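Local coordinates for ruler protein (Pseudomonas aeruginosa, PDB 5CUK) that probably senses needle length as the molecular ruler of a type III secretion system, this chain being its C-terminal, presumably substrate-specificity-switching, domain, at residues P10-A15 with R41-G46; L59-S64 with V93-N98. All blocks are in the same frame, centred on the assembly; numbering follows the deposited sequence. Where two conformers were deposited one is given.

Contact 1: residues P10-A15 with R41-G46; sequences PLADLA and RLPQLG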
loop_
_atom_site.group_PDB
_atom_site.type_symbol
_atom_site.label_atom_id
_atom_site.label_comp_id
_atom_site.label_asym_id
_atom_site.label_seq_id
_atom_site.Cartn_x
_atom_site.Cartn_y
_atom_site.Cartn_z
ATOM N N PRO A 10 1.045 10.226 9.932
ATOM C CA PRO A 10 1.609 11.526 9.562
ATOM C C PRO A 10 1.378 11.769 8.080
ATOM O O PRO A 10 1.625 10.839 7.318
ATOM C CB PRO A 10 3.097 11.371 9.857
ATOM C CG PRO A 10 3.180 10.232 10.819
ATOM C CD PRO A 10 2.075 9.302 10.431
ATOM N N LEU A 11 0.946 12.972 7.692
ATOM C CA LEU A 11 0.560 13.255 6.303
ATOM C C LEU A 11 1.643 12.913 5.308
ATOM O O LEU A 11 1.353 12.361 4.249
ATOM C CB LEU A 11 0.181 14.731 6.131
ATOM C CG LEU A 11 -0.742 15.064 4.958
ATOM C CD1 LEU A 11 -1.981 14.230 5.046
ATOM C CD2 LEU A 11 -1.106 16.564 4.975
ATOM N N ALA A 12 2.890 13.240 5.645
ATOM C CA ALA A 12 3.993 13.062 4.704
ATOM C C ALA A 12 4.209 11.589 4.408
ATOM O O ALA A 12 4.703 11.232 3.339
ATOM C CB ALA A 12 5.258 13.692 5.246
ATOM N N ASP A 13 3.815 10.739 5.353
ATOM C CA ASP A 13 3.911 9.294 5.184
ATOM C C ASP A 13 2.752 8.747 4.341
ATOM O O ASP A 13 2.981 7.972 3.405
ATOM C CB ASP A 13 3.969 8.601 6.553
ATOM C CG ASP A 13 5.263 8.944 7.325
ATOM O OD1 ASP A 13 6.125 8.061 7.512
ATOM O OD2 ASP A 13 5.455 10.122 7.676
ATOM N N LEU A 14 1.527 9.151 4.677
ATOM C CA LEU A 14 0.367 8.863 3.841
ATOM C C LEU A 14 0.645 9.265 2.414
ATOM O O LEU A 14 0.510 8.461 1.493
ATOM C CB LEU A 14 -0.869 9.593 4.347
ATOM C CG LEU A 14 -2.122 9.423 3.511
ATOM C CD1 LEU A 14 -2.430 7.959 3.409
ATOM C CD2 LEU A 14 -3.286 10.156 4.152
ATOM N N ALA A 15 1.069 10.511 2.230
ATOM C CA ALA A 15 1.364 11.008 0.891
ATOM C C ALA A 15 2.343 10.094 0.126
ATOM O O ALA A 15 2.061 9.700 -1.004
ATOM C CB ALA A 15 1.906 12.435 0.973
ATOM N N ARG A 41 11.086 4.370 1.323
ATOM C CA ARG A 41 11.345 4.980 2.630
ATOM C C ARG A 41 10.215 5.951 2.947
ATOM O O ARG A 41 9.895 6.860 2.168
ATOM C CB ARG A 41 12.705 5.700 2.686
ATOM C CG ARG A 41 12.965 6.644 1.514
ATOM C CD ARG A 41 13.891 7.826 1.879
ATOM N NE ARG A 41 14.208 8.635 0.696
ATOM C CZ ARG A 41 14.253 9.967 0.680
ATOM N NH1 ARG A 41 14.012 10.657 1.789
ATOM N NH2 ARG A 41 14.538 10.610 -0.449
ATOM N N LEU A 42 9.560 5.714 4.069
ATOM C CA LEU A 42 8.604 6.684 4.565
ATOM C C LEU A 42 9.375 7.559 5.561
ATOM O O LEU A 42 10.214 7.046 6.303
ATOM C CB LEU A 42 7.385 5.985 5.174
ATOM C CG LEU A 42 6.722 4.992 4.200
ATOM C CD1 LEU A 42 5.606 4.246 4.884
ATOM C CD2 LEU A 42 6.203 5.690 2.946
ATOM N N PRO A 43 9.146 8.884 5.533
ATOM C CA PRO A 43 9.984 9.808 6.299
ATOM C C PRO A 43 10.123 9.383 7.746
ATOM O O PRO A 43 11.247 9.315 8.250
ATOM C CB PRO A 43 9.234 11.130 6.200
ATOM C CG PRO A 43 8.465 11.037 4.971
ATOM C CD PRO A 43 8.075 9.595 4.822
ATOM N N GLN A 44 9.017 9.072 8.412
ATOM C CA GLN A 44 9.180 8.679 9.799
ATOM C C GLN A 44 8.956 7.186 9.974
ATOM O O GLN A 44 9.574 6.593 10.844
ATOM C CB GLN A 44 8.266 9.502 10.726
ATOM C CG GLN A 44 8.704 10.980 10.893
ATOM C CD GLN A 44 10.100 11.150 11.489
ATOM O OE1 GLN A 44 10.551 10.339 12.301
ATOM N NE2 GLN A 44 10.787 12.212 11.085
ATOM N N LEU A 45 8.146 6.559 9.129
ATOM C CA LEU A 45 7.891 5.135 9.327
ATOM C C LEU A 45 9.006 4.188 8.862
ATOM O O LEU A 45 8.956 2.986 9.144
ATOM C CB LEU A 45 6.585 4.734 8.645
ATOM C CG LEU A 45 5.360 4.737 9.563
ATOM C CD1 LEU A 45 4.892 6.156 9.869
ATOM C CD2 LEU A 45 4.259 3.927 8.914
ATOM N N GLY A 46 10.009 4.712 8.169
ATOM C CA GLY A 46 11.151 3.892 7.783
ATOM C C GLY A 46 10.988 3.159 6.463
ATOM O O GLY A 46 10.187 3.554 5.608
#
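Asp13 OD1 accepts two consecutive backbone amides, Leu45 N at 3.0 Å and Gln44 N at 3.2 Å, and so ties the first turn of helix 11-29 to the tight β-hairpin loop between strands 35-42 and 46-54. The loop is Pro43-Leu45; Leu42 and Gly46 close it as a hydrogen-bonded pair, each backbone N bonding to the other's O. The two amides come from different directions: Leu45 N meets OD1 nearly in line with its C-O bond (152° at the hydrogen), whereas Gln44 N takes the syn lone pair, on the OD2 side (148°). Asp13 lies within that first turn, three residues beyond the N-cap residue Pro10, whose carbonyl receives the amides of both Asp13 and Leu14. A chi1 of -66° sets Asp13 CG anti to its own carbonyl carbon, beside the backbone N, and OD1 is the oxygen that reaches the loop. Two amide donors and the nearby helix start would be expected to stabilise its negative charge, although the residue is buried.

Carbon atoms crowd round the same oxygen. Leu45 CD1 lies 3.3 Å from Asp13 OD1, and Leu42 CB approaches that oxygen to 3.4 Å. The Pro43 ring slides past the acid in the opposite direction, its CD 3.7 Å from Asp13 OD1 and its CG nearer OD2. Leu45 is buried further by Leu72 and Leu73 of helix 67-75, while its carbonyl bonds to the hydroxyl of Ser69; Leu14, turned away from the loop, packs on helix 77-87. The hairpin loop thus touches both the N-terminal helix and helix 67-75. Outer apolar contacts are looser and flank the carboxylate: Ala12 CB sits 4.2 Å from Pro43 CG, and Pro10 CD 4.3 Å from Leu45 CD1.

Contact 2: residues L59-S64 with V93-N98; sequences LQIEIS and VQLTFN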
loop_
_atom_site.group_PDB
_atom_site.type_symbol
_atom_site.label_atom_id
_atom_site.label_comp_id
_atom_site.label_asym_id
_atom_site.label_seq_id
_atom_site.Cartn_x
_atom_site.Cartn_y
_atom_site.Cartn_z
ATOM N N LEU A 59 -8.141 -5.972 -6.304
ATOM C CA LEU A 59 -6.753 -5.583 -6.323
ATOM C C LEU A 59 -6.228 -5.649 -4.916
ATOM O O LEU A 59 -6.730 -4.951 -4.033
ATOM C CB LEU A 59 -6.568 -4.197 -6.896
ATOM C CG LEU A 59 -5.122 -3.701 -6.721
ATOM C CD1 LEU A 59 -4.232 -4.251 -7.834
ATOM C CD2 LEU A 59 -5.042 -2.178 -6.657
ATOM N N GLN A 60 -5.235 -6.514 -4.713
ATOM C CA GLN A 60 -4.639 -6.762 -3.404
ATOM C C GLN A 60 -3.408 -5.917 -3.177
ATOM O O GLN A 60 -2.528 -5.872 -4.030
ATOM C CB GLN A 60 -4.273 -8.234 -3.260
ATOM C CG GLN A 60 -5.467 -9.114 -3.022
ATOM C CD GLN A 60 -5.105 -10.570 -3.056
ATOM O OE1 GLN A 60 -4.598 -11.062 -4.050
ATOM N NE2 GLN A 60 -5.314 -11.258 -1.952
ATOM N N ILE A 61 -3.350 -5.258 -2.015
ATOM C CA ILE A 61 -2.216 -4.397 -1.627
ATOM C C ILE A 61 -1.744 -4.843 -0.260
ATOM O O ILE A 61 -2.530 -4.909 0.690
ATOM C CB ILE A 61 -2.598 -2.902 -1.592
ATOM C CG1 ILE A 61 -3.085 -2.467 -2.968
ATOM C CG2 ILE A 61 -1.413 -2.003 -1.108
ATOM C CD1 ILE A 61 -3.854 -1.205 -2.972
ATOM N N GLU A 62 -0.470 -5.188 -0.177
ATOM C CA GLU A 62 0.152 -5.574 1.078
ATOM C C GLU A 62 1.353 -4.676 1.401
ATOM O O GLU A 62 2.215 -4.437 0.555
ATOM C CB GLU A 62 0.574 -7.029 1.019
ATOM C CG GLU A 62 1.202 -7.554 2.286
ATOM C CD GLU A 62 1.816 -8.907 2.040
ATOM O OE1 GLU A 62 1.158 -9.926 2.344
ATOM O OE2 GLU A 62 2.955 -8.955 1.510
ATOM N N ILE A 63 1.353 -4.133 2.620
ATOM C CA ILE A 63 2.440 -3.308 3.102
ATOM C C ILE A 63 3.200 -4.081 4.173
ATOM O O ILE A 63 2.606 -4.610 5.110
ATOM C CB ILE A 63 1.964 -1.974 3.720
ATOM C CG1 ILE A 63 0.847 -1.331 2.889
ATOM C CG2 ILE A 63 3.135 -1.062 3.913
ATOM C CD1 ILE A 63 1.230 -1.073 1.434
ATOM N N SER A 64 4.512 -4.136 4.011
ATOM C CA SER A 64 5.380 -4.836 4.927
ATOM C C SER A 64 6.259 -3.786 5.571
ATOM O O SER A 64 6.799 -2.902 4.884
ATOM C CB SER A 64 6.213 -5.895 4.204
ATOM O OG SER A 64 5.359 -6.777 3.503
ATOM N N VAL A 93 -10.596 -2.955 -3.332
ATOM C CA VAL A 93 -9.229 -3.050 -2.843
ATOM C C VAL A 93 -9.203 -3.955 -1.608
ATOM O O VAL A 93 -10.088 -3.887 -0.778
ATOM C CB VAL A 93 -8.639 -1.646 -2.502
ATOM C CG1 VAL A 93 -7.595 -1.744 -1.387
ATOM C CG2 VAL A 93 -8.062 -0.986 -3.767
ATOM N N GLN A 94 -8.203 -4.813 -1.498
ATOM C CA GLN A 94 -8.026 -5.606 -0.303
ATOM C C GLN A 94 -6.657 -5.279 0.265
ATOM O O GLN A 94 -5.632 -5.502 -0.386
ATOM C CB GLN A 94 -8.177 -7.085 -0.600
ATOM C CG GLN A 94 -9.474 -7.386 -1.378
ATOM C CD GLN A 94 -9.813 -8.881 -1.472
ATOM O OE1 GLN A 94 -9.139 -9.727 -0.868
ATOM N NE2 GLN A 94 -10.879 -9.201 -2.210
ATOM N N LEU A 95 -6.668 -4.717 1.473
ATOM C CA LEU A 95 -5.482 -4.204 2.153
ATOM C C LEU A 95 -5.023 -5.142 3.242
ATOM O O LEU A 95 -5.802 -5.528 4.091
ATOM C CB LEU A 95 -5.768 -2.830 2.766
ATOM C CG LEU A 95 -4.626 -2.256 3.599
ATOM C CD1 LEU A 95 -3.431 -1.972 2.713
ATOM C CD2 LEU A 95 -5.057 -0.997 4.364
ATOM N N THR A 96 -3.757 -5.521 3.205
ATOM C CA THR A 96 -3.191 -6.359 4.244
ATOM C C THR A 96 -1.800 -5.851 4.696
ATOM O O THR A 96 -1.128 -5.107 3.960
ATOM C CB THR A 96 -3.063 -7.805 3.768
ATOM O OG1 THR A 96 -2.259 -7.824 2.591
ATOM C CG2 THR A 96 -4.431 -8.393 3.423
ATOM N N PHE A 97 -1.383 -6.270 5.895
ATOM C CA PHE A 97 -0.086 -5.898 6.467
ATOM C C PHE A 97 0.784 -7.112 6.796
ATOM O O PHE A 97 0.290 -8.172 7.162
ATOM C CB PHE A 97 -0.293 -5.042 7.711
ATOM C CG PHE A 97 -1.083 -3.819 7.447
ATOM C CD1 PHE A 97 -0.545 -2.788 6.700
ATOM C CD2 PHE A 97 -2.384 -3.705 7.903
ATOM C CE1 PHE A 97 -1.289 -1.655 6.409
ATOM C CE2 PHE A 97 -3.129 -2.574 7.620
ATOM C CZ PHE A 97 -2.578 -1.549 6.872
ATOM N N ASN A 98 2.088 -6.943 6.644
ATOM C CA ASN A 98 3.053 -8.030 6.761
ATOM C C ASN A 98 4.248 -7.516 7.559
ATOM O O ASN A 98 4.476 -6.303 7.606
ATOM C CB ASN A 98 3.492 -8.485 5.364
ATOM C CG ASN A 98 4.087 -9.891 5.332
ATOM O OD1 ASN A 98 3.587 -10.810 5.985
ATOM N ND2 ASN A 98 5.162 -10.060 4.547
HETATM O O HOH W 1 -5.931 -9.812 0.504
#
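Glu62 and Asn98 both hold CG anti to the backbone N (chi1 -178° and -159°), and their flat ends stack across neighbouring parallel strands, carboxylate and amide planes 18° apart, with Glu62 CD 4.1 Å from Asn98 CG. The strands are the two arms of a β-α-β crossover whose connection runs through helices 67-75 and 77-87. Five backbone bonds zip them together in register, among them Ile61 N to Gln94 O at 2.8 Å and Thr96 N to Ile61 O at 2.9 Å; CA-H...O contacts fill in between. On the polar face Thr96 OG1 lies 3.3 Å from Glu62 CB, and a water bridges Gln60 NE2 to Gln94 OE1, weakly at the latter. The other face is apolar and lies under the crossover helices: Leu95 packs on Leu80 and Leu84, Phe97 on Leu70 and Leu73. Here Ile61 CD1 touches Val93 CG1 at 4.1 Å, and Leu95 CD1 reaches both Ile61 CG2 and Ile63 CG1. Ile63 runs alongside Phe97, with its CB 4.0 Å from Phe97 CD1, and Ile63 O faces the rim of the ring.

How the contacts relate
Both segments of contact 1 precede those of contact 2 in the sequence, and the contact centres lie about 17 Å apart, with about 6 Å between nearest atoms. Both involve the same four-stranded mixed sheet, ordered 35-42, 46-54, 59-65, 93-99, contact 1 through its hairpin. Contact 1 joins the N-terminal helix to the hairpin linking the first two strands, near one edge; contact 2 pairs the last two strands, of which 93-99 is the opposite edge. Helices 67-75 and 77-87 connect them in space: Leu45 and Phe97 both pack on Leu73, and Leu14 and Leu95 both touch Leu80. Together the contacts link the N-terminal helix, hairpin and crossover within one compact domain of the FliK-related family.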